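PixA inclusion body protein (Burkholderia cenocepacia, PDB 4LZK) is of unknown function but belongs to the PixA family, named after proteins found in bacterial inclusion bodies. Local coordinates at the interface of chains A and B. Coordinates in Å, arbitrary orientation; residue numbers count along the deposited sequence, not the author numbering. Chains: chain A/B, PixA inclusion body protein.

The interface of chains A and B. Residues chain A 85, 119-121, 143; chain B 92-93, 167.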
# COMPACT_ATOMS: atom_id res chain seq x y z
N MSE A 85 -5.28 6.86 -21.08
CA MSE A 85 -4.53 6.15 -22.14
C MSE A 85 -4.06 4.81 -21.63
O MSE A 85 -4.05 4.58 -20.40
CB MSE A 85 -3.32 6.96 -22.57
CG MSE A 85 -3.73 8.36 -22.95
SE MSE A 85 -2.26 9.30 -23.76
CE MSE A 85 -1.62 8.09 -25.15
N ILE A 119 -4.23 11.73 -31.06
CA ILE A 119 -3.16 12.62 -30.91
C ILE A 119 -2.05 12.27 -31.93
O ILE A 119 -1.60 11.11 -32.04
CB ILE A 119 -2.79 12.88 -29.39
CG1 ILE A 119 -1.32 12.89 -29.15
CG2 ILE A 119 -3.55 12.03 -28.37
CD1 ILE A 119 -0.81 14.29 -29.09
N GLU A 120 -1.73 13.28 -32.76
CA GLU A 120 -0.84 13.15 -33.93
C GLU A 120 0.63 13.39 -33.63
O GLU A 120 1.02 14.05 -32.63
CB GLU A 120 -1.28 14.13 -35.05
N GLN A 121 1.46 12.89 -34.55
CA GLN A 121 2.89 12.55 -34.33
C GLN A 121 3.67 13.32 -33.27
O GLN A 121 4.59 14.06 -33.61
CB GLN A 121 3.63 12.62 -35.69
N PHE A 143 -1.61 8.26 -31.43
CA PHE A 143 -2.08 7.82 -30.13
C PHE A 143 -3.52 8.21 -29.99
O PHE A 143 -4.06 9.11 -30.66
CB PHE A 143 -1.28 8.53 -28.97
CG PHE A 143 0.19 8.30 -28.94
CD1 PHE A 143 1.04 9.08 -29.67
CD2 PHE A 143 0.74 7.35 -28.09
CE1 PHE A 143 2.40 8.95 -29.56
CE2 PHE A 143 2.11 7.18 -27.97
CZ PHE A 143 2.94 7.99 -28.69
N ASN B 92 4.21 9.55 -23.62
CA ASN B 92 5.12 10.28 -24.55
C ASN B 92 4.41 10.78 -25.82
O ASN B 92 5.07 10.99 -26.86
CB ASN B 92 6.33 9.45 -24.92
CG ASN B 92 7.35 9.38 -23.79
OD1 ASN B 92 7.17 9.95 -22.75
ND2 ASN B 92 8.41 8.61 -24.01
N SER B 93 3.13 11.01 -25.71
CA SER B 93 2.33 11.55 -26.86
C SER B 93 2.45 13.11 -26.98
O SER B 93 2.19 13.65 -27.99
CB SER B 93 0.87 11.15 -26.72
OG SER B 93 0.26 11.76 -25.63
N ARG B 167 6.36 19.31 -26.13
CA ARG B 167 5.70 19.38 -27.46
C ARG B 167 5.28 20.78 -27.64
O ARG B 167 4.47 21.28 -26.86
CB ARG B 167 4.41 18.53 -27.51
CG ARG B 167 3.72 18.59 -28.87
CD ARG B 167 2.25 18.21 -28.85
NE ARG B 167 1.71 18.05 -30.21
CZ ARG B 167 1.62 16.88 -30.86
NH1 ARG B 167 1.98 15.75 -30.24
NH2 ARG B 167 1.12 16.84 -32.10
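The loop of chain B that carries B:Asn92 and B:Ser93, together with the end of strand 154-167, meets chain A where strand 115-119 runs out into a loop beside the start of strand 143-149. B:Ser93 fits into the corner formed by the A:Phe143 ring and A:Ile119. Its CB sits over one face of the phenyl ring, 3.7 Å from the ring centroid and shifted toward the rim on the CD1 side, a CH-pi contact. B:Ser93 CB also packs against A:Ile119 CG1 at 3.7 Å. With chi1 at 67°, OG of B:Ser93 is turned to the side of A:Met85 and A:Ile119, 4.0 Å from SE of the selenomethionine A:Met85, a loose contact.

B:Arg167 runs past A:Ile119 in the opposite direction, its chain extended from CG to NE, and the guanidinium holds the backbone carbonyl of A:Glu120 end-on. B:Arg167 NH2 donates to A:Glu120 O at 2.8 Å from above the carbonyl plane. B:Arg167 NH1 reaches the same A:Glu120 O at 3.1 Å, nearly along the C=O axis. The oxygen lies almost in the guanidinium plane, and the two bonds would be expected to restrict turning of the group. CD1 of A:Ile119 lies in the corner between the two chain B residues, 3.3 Å from B:Ser93 O and 4.0 Å from CZ of the B:Arg167 guanidinium. Because a main-chain oxygen is the acceptor, the grip does not depend on the glutamate side chain, which is incompletely modelled. The patch and its two-fold twin join apolar packing to a polar clamp and may stabilise a PixA dimer within the deposited six-chain assembly.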